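Possible atls1-like light-inducible protein (Prochlorococcus marinus, PDB 2XCZ) belongs to the macrophage migration inhibitory factor family, whose small alpha/beta subunits assemble into a trimer. Local coordinates at residues V62-G66 with D101-W107; P2-I6 with K36-T40; A8-V13 with N87-P91. Residues are numbered along the deposited sequence.

Contact 1: residues V62-G66 with D101-W107; sequences VKSIG and DVPARLW
A parallel strand pair need not end abruptly, and here its last bridge passes into a loop that folds back over the neighbouring strand. Residues 62-64 are extended, I65 leaves the strand, and G66 turns with positive phi (60°). On the other side D101 bridges S64 in parallel register, CA to CA 5.3 Å. With chi1 t, its carboxylate reaches the turn, where G66 N donates to D101 OD1 at 3.0 Å; S64 OG closes the same turn on G66 O at 2.7 Å. V102 follows opposite I65 (CA to CA 5.0 Å). V102 N donates to S64 O at 2.8 Å, I65 CA makes a CA-H...O contact with V102 O at 3.4 Å, and V102 CG2 lies 3.9 Å from K63 CB. The lysine end runs elsewhere, to a salt bridge with E100. Past P103 a short 3-10 turn begins, and A104 CB meets I65 CD1 at 4.0 Å. W107 N bonds to A104 O at 3.0 Å, which brings W107 (chi1 t) round so that its CE3 is 3.6 Å from I65 CG1 and its ring edge faces K63 O (3.6 Å from CH2) and S64 N. Y96 of the second subunit meets this indole edge-to-face, and a bound di(hydroxyethyl)ether hydrogen-bonds to I65 N. The arrangement is consistent with the pocket between subunits known in the MIF family, at the exit of the fold's second beta-alpha-beta unit.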
loop_
_atom_site.group_PDB
_atom_site.type_symbol
_atom_site.label_atom_id
_atom_site.label_comp_id
_atom_site.label_asym_id
_atom_site.label_seq_id
_atom_site.Cartn_x
_atom_site.Cartn_y
_atom_site.Cartn_z
ATOM N N VAL A 62 5.177 -7.107 2.454
ATOM C CA VAL A 62 4.918 -8.485 2.780
ATOM C C VAL A 62 4.069 -8.548 4.034
ATOM O O VAL A 62 4.401 -7.917 5.024
ATOM C CB VAL A 62 6.224 -9.276 3.013
ATOM C CG1 VAL A 62 5.920 -10.692 3.532
ATOM C CG2 VAL A 62 7.034 -9.359 1.718
ATOM N N LYS A 63 2.976 -9.310 3.978
ATOM C CA LYS A 63 2.145 -9.544 5.162
ATOM C C LYS A 63 1.896 -11.031 5.340
ATOM O O LYS A 63 1.831 -11.795 4.382
ATOM C CB LYS A 63 0.808 -8.791 5.089
ATOM C CG LYS A 63 0.937 -7.282 4.947
ATOM C CD LYS A 63 -0.438 -6.632 4.966
ATOM C CE LYS A 63 -0.364 -5.133 4.700
ATOM N NZ LYS A 63 0.620 -4.414 5.577
ATOM N N SER A 64 1.751 -11.438 6.595
ATOM C CA SER A 64 1.411 -12.812 6.905
ATOM C C SER A 64 0.690 -12.849 8.236
ATOM O O SER A 64 0.914 -11.978 9.090
ATOM C CB SER A 64 2.684 -13.660 7.011
ATOM O OG SER A 64 2.354 -15.031 7.148
ATOM N N ILE A 65 -0.188 -13.843 8.403
ATOM C CA ILE A 65 -0.715 -14.157 9.717
ATOM C C ILE A 65 0.331 -15.065 10.362
ATOM O O ILE A 65 0.435 -16.255 10.042
ATOM C CB ILE A 65 -2.113 -14.831 9.661
ATOM C CG1 ILE A 65 -3.160 -13.884 9.063
ATOM C CG2 ILE A 65 -2.550 -15.250 11.076
ATOM C CD1 ILE A 65 -4.479 -14.573 8.724
ATOM N N GLY A 66 1.112 -14.480 11.256
ATOM C CA GLY A 66 2.273 -15.133 11.832
ATOM C C GLY A 66 3.301 -15.534 10.784
ATOM O O GLY A 66 3.325 -14.983 9.672
ATOM N N ASP A 101 3.138 -8.587 10.578
ATOM C CA ASP A 101 2.500 -9.787 11.099
ATOM C C ASP A 101 1.085 -9.357 11.497
ATOM O O ASP A 101 0.883 -8.610 12.469
ATOM C CB ASP A 101 3.310 -10.334 12.291
ATOM C CG ASP A 101 2.658 -11.538 12.961
ATOM O OD1 ASP A 101 1.498 -11.889 12.633
ATOM O OD2 ASP A 101 3.313 -12.130 13.847
ATOM N N VAL A 102 0.104 -9.797 10.711
ATOM C CA VAL A 102 -1.274 -9.317 10.824
ATOM C C VAL A 102 -2.095 -10.282 11.675
ATOM O O VAL A 102 -2.066 -11.488 11.414
ATOM C CB VAL A 102 -1.946 -9.227 9.434
ATOM C CG1 VAL A 102 -3.355 -8.637 9.563
ATOM C CG2 VAL A 102 -1.108 -8.377 8.482
ATOM N N PRO A 103 -2.808 -9.764 12.700
ATOM C CA PRO A 103 -3.708 -10.659 13.426
ATOM C C PRO A 103 -4.780 -11.192 12.494
ATOM O O PRO A 103 -5.248 -10.468 11.599
ATOM C CB PRO A 103 -4.318 -9.747 14.503
ATOM C CG PRO A 103 -3.316 -8.667 14.676
ATOM C CD PRO A 103 -2.810 -8.415 13.285
ATOM N N ALA A 104 -5.148 -12.461 12.677
ATOM C CA ALA A 104 -6.112 -13.121 11.797
ATOM C C ALA A 104 -7.439 -12.358 11.680
ATOM O O ALA A 104 -8.015 -12.259 10.589
ATOM C CB ALA A 104 -6.335 -14.561 12.240
ATOM N N ARG A 105 -7.909 -11.784 12.781
ATOM C CA ARG A 105 -9.162 -11.006 12.744
ATOM C C ARG A 105 -9.070 -9.696 11.941
ATOM O O ARG A 105 -10.104 -9.088 11.617
ATOM C CB ARG A 105 -9.683 -10.730 14.156
ATOM C CG ARG A 105 -8.804 -9.858 15.027
ATOM C CD ARG A 105 -9.542 -9.495 16.327
ATOM N NE ARG A 105 -10.745 -8.686 16.076
ATOM C CZ ARG A 105 -10.748 -7.359 15.951
ATOM N NH1 ARG A 105 -9.620 -6.666 16.057
ATOM N NH2 ARG A 105 -11.887 -6.723 15.728
ATOM N N LEU A 106 -7.846 -9.294 11.596
ATOM C CA LEU A 106 -7.602 -8.118 10.741
ATOM C C LEU A 106 -7.288 -8.503 9.289
ATOM O O LEU A 106 -6.805 -7.678 8.507
ATOM C CB LEU A 106 -6.486 -7.231 11.314
ATOM C CG LEU A 106 -6.741 -6.652 12.716
ATOM C CD1 LEU A 106 -5.611 -5.753 13.165
ATOM C CD2 LEU A 106 -8.079 -5.926 12.742
ATOM N N TRP A 107 -7.580 -9.754 8.937
ATOM C CA TRP A 107 -7.315 -10.262 7.608
ATOM C C TRP A 107 -8.619 -10.797 7.018
ATOM O O TRP A 107 -9.083 -11.882 7.384
ATOM C CB TRP A 107 -6.238 -11.360 7.646
ATOM C CG TRP A 107 -5.639 -11.656 6.280
ATOM C CD1 TRP A 107 -6.314 -11.992 5.132
ATOM C CD2 TRP A 107 -4.256 -11.598 5.928
ATOM N NE1 TRP A 107 -5.428 -12.150 4.091
ATOM C CE2 TRP A 107 -4.159 -11.917 4.552
ATOM C CE3 TRP A 107 -3.090 -11.293 6.636
ATOM C CZ2 TRP A 107 -2.934 -11.967 3.875
ATOM C CZ3 TRP A 107 -1.866 -11.343 5.970
ATOM C CH2 TRP A 107 -1.802 -11.671 4.592
#

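Contact 2: residues P2-I6 with K36-T40; sequences PLINI and KYVMT
Both segments run extended and in the same direction, 13° apart end to end, once 36-40 has left a short 3-10 turn at K36 and Y37. CA atoms pair P2 with V38 (4.8 Å), L3 with M39 (4.7 Å) and I4 with T40 (4.8 Å). In the usual parallel manner one residue serves two partners: M39 N donates to P2 O at 2.9 Å, while I4 N donates to M39 O at 2.9 Å. CA-H...O contacts accompany these bonds along the ladder, from V38 CA to P2 O (3.5 Å), L3 CA to M39 O (3.3 Å) and T40 CA to I4 O (3.2 Å). M39 and T40 also pair antiparallel with a strand of the second subunit, extending the sheet. L3 and M39 share one face of the sheet. L3 (chi1 t, chi2 p) brings CD1 to 3.9 Å from M39 CG, and Y59 and T57 of the second subunit pack on this face. I4 (chi1 t) and T40 (chi1 p) occupy the other, with their CG2 atoms 3.6 Å apart, I4 resting on helix 72-88 and T40 on helix 16-31. T40 OG1 bonds to T49 OG1 of the second subunit. At the start of the chain the proline ring packs on the residues leaving the turn, P2 CD 3.9 Å from V38 CG2 and 4.3 Å from Y37 CB, with a bound di(hydroxyethyl)ether about 3 Å from its side chain. Two neighbouring parallel strands linked through helix 16-31 make a beta-alpha-beta crossover, the unit that the MIF fold uses twice.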
loop_
_atom_site.group_PDB
_atom_site.type_symbol
_atom_site.label_atom_id
_atom_site.label_comp_id
_atom_site.label_asym_id
_atom_site.label_seq_id
_atom_site.Cartn_x
_atom_site.Cartn_y
_atom_site.Cartn_z
ATOM N N PRO A 2 -0.398 -15.483 3.069
ATOM C CA PRO A 2 0.563 -14.400 2.901
ATOM C C PRO A 2 0.252 -13.501 1.717
ATOM O O PRO A 2 -0.488 -13.875 0.805
ATOM C CB PRO A 2 1.883 -15.136 2.619
ATOM C CG PRO A 2 1.661 -16.528 3.127
ATOM C CD PRO A 2 0.231 -16.803 2.891
ATOM N N LEU A 3 0.856 -12.328 1.742
ATOM C CA LEU A 3 0.665 -11.312 0.717
ATOM C C LEU A 3 2.025 -10.718 0.408
ATOM O O LEU A 3 2.796 -10.404 1.317
ATOM C CB LEU A 3 -0.264 -10.210 1.247
ATOM C CG LEU A 3 -0.453 -8.971 0.376
ATOM C CD1 LEU A 3 -1.303 -9.231 -0.848
ATOM C CD2 LEU A 3 -1.066 -7.864 1.223
ATOM N N ILE A 4 2.333 -10.610 -0.883
ATOM C CA ILE A 4 3.504 -9.859 -1.327
ATOM C C ILE A 4 3.157 -8.945 -2.513
ATOM O O ILE A 4 2.845 -9.410 -3.608
ATOM C CB ILE A 4 4.717 -10.782 -1.582
ATOM C CG1 ILE A 4 5.954 -9.969 -2.007
ATOM C CG2 ILE A 4 4.356 -11.935 -2.564
ATOM C CD1 ILE A 4 7.267 -10.744 -1.866
ATOM N N ASN A 5 3.232 -7.637 -2.267
ATOM C CA ASN A 5 2.925 -6.631 -3.281
ATOM C C ASN A 5 4.214 -5.907 -3.661
ATOM O O ASN A 5 4.886 -5.346 -2.796
ATOM C CB ASN A 5 1.894 -5.634 -2.725
ATOM C CG ASN A 5 0.499 -6.220 -2.589
ATOM O OD1 ASN A 5 0.025 -6.983 -3.445
ATOM N ND2 ASN A 5 -0.184 -5.826 -1.519
ATOM N N ILE A 6 4.573 -5.934 -4.946
ATOM C CA ILE A 6 5.805 -5.287 -5.401
ATOM C C ILE A 6 5.469 -4.052 -6.212
ATOM O O ILE A 6 4.620 -4.089 -7.106
ATOM C CB ILE A 6 6.675 -6.248 -6.257
ATOM C CG1 ILE A 6 7.021 -7.535 -5.482
ATOM C CG2 ILE A 6 7.977 -5.568 -6.677
ATOM C CD1 ILE A 6 7.398 -8.711 -6.407
ATOM N N LYS A 36 -2.167 -22.115 -1.773
ATOM C CA LYS A 36 -3.549 -21.641 -1.923
ATOM C C LYS A 36 -3.727 -20.228 -1.352
ATOM O O LYS A 36 -4.419 -19.397 -1.950
ATOM C CB LYS A 36 -4.532 -22.590 -1.230
ATOM C CG LYS A 36 -5.986 -22.191 -1.395
ATOM C CD LYS A 36 -6.865 -22.993 -0.455
ATOM C CE LYS A 36 -8.324 -22.552 -0.510
ATOM N NZ LYS A 36 -8.924 -22.797 -1.850
ATOM N N TYR A 37 -3.091 -19.970 -0.213
ATOM C CA TYR A 37 -3.319 -18.725 0.531
ATOM C C TYR A 37 -2.343 -17.599 0.214
ATOM O O TYR A 37 -2.426 -16.528 0.805
ATOM C CB TYR A 37 -3.355 -18.993 2.032
ATOM C CG TYR A 37 -4.548 -19.840 2.428
ATOM C CD1 TYR A 37 -5.844 -19.319 2.383
ATOM C CD2 TYR A 37 -4.382 -21.163 2.810
ATOM C CE1 TYR A 37 -6.958 -20.106 2.721
ATOM C CE2 TYR A 37 -5.488 -21.961 3.154
ATOM C CZ TYR A 37 -6.769 -21.425 3.107
ATOM O OH TYR A 37 -7.855 -22.214 3.449
ATOM N N VAL A 38 -1.449 -17.826 -0.735
ATOM C CA VAL A 38 -0.484 -16.778 -1.099
ATOM C C VAL A 38 -1.032 -15.874 -2.196
ATOM O O VAL A 38 -1.440 -16.344 -3.268
ATOM C CB VAL A 38 0.876 -17.376 -1.574
ATOM C CG1 VAL A 38 1.837 -16.274 -2.036
ATOM C CG2 VAL A 38 1.513 -18.205 -0.482
ATOM N N MET A 39 -0.996 -14.566 -1.931
ATOM C CA MET A 39 -1.395 -13.560 -2.915
ATOM C C MET A 39 -0.196 -12.711 -3.282
ATOM O O MET A 39 0.565 -12.292 -2.407
ATOM C CB MET A 39 -2.501 -12.669 -2.344
ATOM C CG MET A 39 -3.052 -11.637 -3.337
ATOM S SD MET A 39 -4.495 -10.741 -2.726
ATOM C CE MET A 39 -5.754 -12.001 -2.882
ATOM N N THR A 40 -0.031 -12.434 -4.573
ATOM C CA THR A 40 1.115 -11.641 -5.036
ATOM C C THR A 40 0.669 -10.570 -6.024
ATOM O O THR A 40 -0.379 -10.694 -6.657
ATOM C CB THR A 40 2.229 -12.504 -5.735
ATOM O OG1 THR A 40 1.835 -12.815 -7.078
ATOM C CG2 THR A 40 2.526 -13.810 -4.977
#

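Contact 3: residues A8-V13 with N87-P91; sequences ASVPAV and NLGIP
In the MIF fold, an alpha/beta fold, the link between strand 3-8 and helix 16-31 meets the C-terminal end of helix 72-88 through apolar side chains; its polar bonds, such as S9 OG to T57 N, go elsewhere. G89, with phi 67° and psi 27°, breaks the helix directly after L88, and L88 and I90 both point their CB atoms at the link. At its head A8, still extended, sets CB 3.8 Å from I90 CD1 and 4.4 Å from L88 CD1. V10 (chi1 m) comes next, its CA 7.4 Å from that of L88, and presents CG1 to I90 CG1 at 3.8 Å and CG2 to L88 CB at 4.3 Å. The chain bows outward at P11 and A12 before returning. L88 (m, t) also packs on L19 of helix 16-31. The return is made by V13 (chi1 m), whose CG1 stops 3.8 Å from L88 CD2.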
loop_
_atom_site.group_PDB
_atom_site.type_symbol
_atom_site.label_atom_id
_atom_site.label_comp_id
_atom_site.label_asym_id
_atom_site.label_seq_id
_atom_site.Cartn_x
_atom_site.Cartn_y
_atom_site.Cartn_z
ATOM N N ALA A 8 7.569 -1.336 -8.465
ATOM C CA ALA A 8 8.922 -1.172 -9.018
ATOM C C ALA A 8 8.995 -0.021 -9.999
ATOM O O ALA A 8 7.999 0.304 -10.637
ATOM C CB ALA A 8 9.410 -2.477 -9.669
ATOM N N SER A 9 10.178 0.573 -10.114
ATOM C CA SER A 9 10.407 1.701 -11.007
ATOM C C SER A 9 10.690 1.285 -12.450
ATOM O O SER A 9 10.486 2.077 -13.385
ATOM C CB SER A 9 11.547 2.579 -10.486
ATOM O OG SER A 9 12.803 1.928 -10.620
ATOM N N VAL A 10 11.153 0.050 -12.629
ATOM C CA VAL A 10 11.527 -0.452 -13.966
ATOM C C VAL A 10 10.294 -0.674 -14.850
ATOM O O VAL A 10 9.177 -0.804 -14.356
ATOM C CB VAL A 10 12.352 -1.759 -13.889
ATOM C CG1 VAL A 10 13.638 -1.550 -13.109
ATOM C CG2 VAL A 10 11.523 -2.890 -13.297
ATOM N N PRO A 11 10.482 -0.727 -16.180
ATOM C CA PRO A 11 9.317 -0.932 -17.042
ATOM C C PRO A 11 8.633 -2.288 -16.843
ATOM O O PRO A 11 9.263 -3.229 -16.348
ATOM C CB PRO A 11 9.922 -0.865 -18.447
ATOM C CG PRO A 11 11.148 -0.045 -18.275
ATOM C CD PRO A 11 11.699 -0.428 -16.954
ATOM N N ALA A 12 7.364 -2.388 -17.230
ATOM C CA ALA A 12 6.626 -3.654 -17.146
ATOM C C ALA A 12 7.363 -4.785 -17.863
ATOM O O ALA A 12 8.037 -4.549 -18.867
ATOM C CB ALA A 12 5.235 -3.484 -17.691
ATOM N N VAL A 13 7.272 -6.002 -17.330
ATOM C CA VAL A 13 7.942 -7.156 -17.951
ATOM C C VAL A 13 6.948 -8.178 -18.520
ATOM O O VAL A 13 5.886 -8.434 -17.944
ATOM C CB VAL A 13 8.971 -7.847 -17.025
ATOM C CG1 VAL A 13 10.084 -6.880 -16.646
ATOM C CG2 VAL A 13 8.299 -8.402 -15.775
ATOM N N ASN A 87 15.222 -11.261 -11.638
ATOM C CA ASN A 87 14.137 -11.167 -12.608
ATOM C C ASN A 87 13.805 -9.760 -13.109
ATOM O O ASN A 87 13.324 -9.600 -14.237
ATOM C CB ASN A 87 12.894 -11.849 -12.042
ATOM C CG ASN A 87 13.037 -13.358 -12.004
ATOM O OD1 ASN A 87 12.875 -14.024 -13.027
ATOM N ND2 ASN A 87 13.332 -13.907 -10.833
ATOM N N LEU A 88 14.074 -8.746 -12.293
ATOM C CA LEU A 88 13.802 -7.359 -12.689
ATOM C C LEU A 88 15.057 -6.524 -12.885
ATOM O O LEU A 88 14.971 -5.398 -13.356
ATOM C CB LEU A 88 12.855 -6.666 -11.690
ATOM C CG LEU A 88 11.472 -7.299 -11.544
ATOM C CD1 LEU A 88 10.689 -6.584 -10.443
ATOM C CD2 LEU A 88 10.727 -7.273 -12.884
ATOM N N GLY A 89 16.208 -7.082 -12.518
ATOM C CA GLY A 89 17.486 -6.387 -12.630
ATOM C C GLY A 89 17.604 -5.201 -11.690
ATOM O O GLY A 89 18.313 -4.237 -11.989
ATOM N N ILE A 90 16.892 -5.255 -10.566
ATOM C CA ILE A 90 16.990 -4.210 -9.546
ATOM C C ILE A 90 17.954 -4.709 -8.476
ATOM O O ILE A 90 17.739 -5.773 -7.899
ATOM C CB ILE A 90 15.611 -3.883 -8.903
ATOM C CG1 ILE A 90 14.619 -3.449 -9.984
ATOM C CG2 ILE A 90 15.758 -2.804 -7.819
ATOM C CD1 ILE A 90 13.173 -3.262 -9.496
ATOM N N PRO A 91 19.030 -3.947 -8.223
ATOM C CA PRO A 91 20.042 -4.315 -7.241
ATOM C C PRO A 91 19.400 -4.470 -5.870
ATOM O O PRO A 91 18.518 -3.678 -5.526
ATOM C CB PRO A 91 20.978 -3.102 -7.227
ATOM C CG PRO A 91 20.700 -2.361 -8.465
ATOM C CD PRO A 91 19.272 -2.607 -8.792
#

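How the contacts relate
Followed from the N terminus, the chain opens contact 2 at 2-6 and contact 3 at 8-13. Contact 2 closes first, at 36-40, completing the first beta-alpha-beta unit. Contact 1 then opens at 62-66, contact 3 closes at 87-91, and contact 1 closes last, at 101-107. Contact 3 therefore crosses both others, tying the first unit to the helix of the second, whereas contacts 2 and 1 stand in series. These two meet in the central sheet, where L3 N and K63 O lie 2.9 Å apart in a probable hydrogen bond, and both touch the second subunit. Contact 3 is remote, its centre about 27 Å from that of contact 1, across the chain's centre.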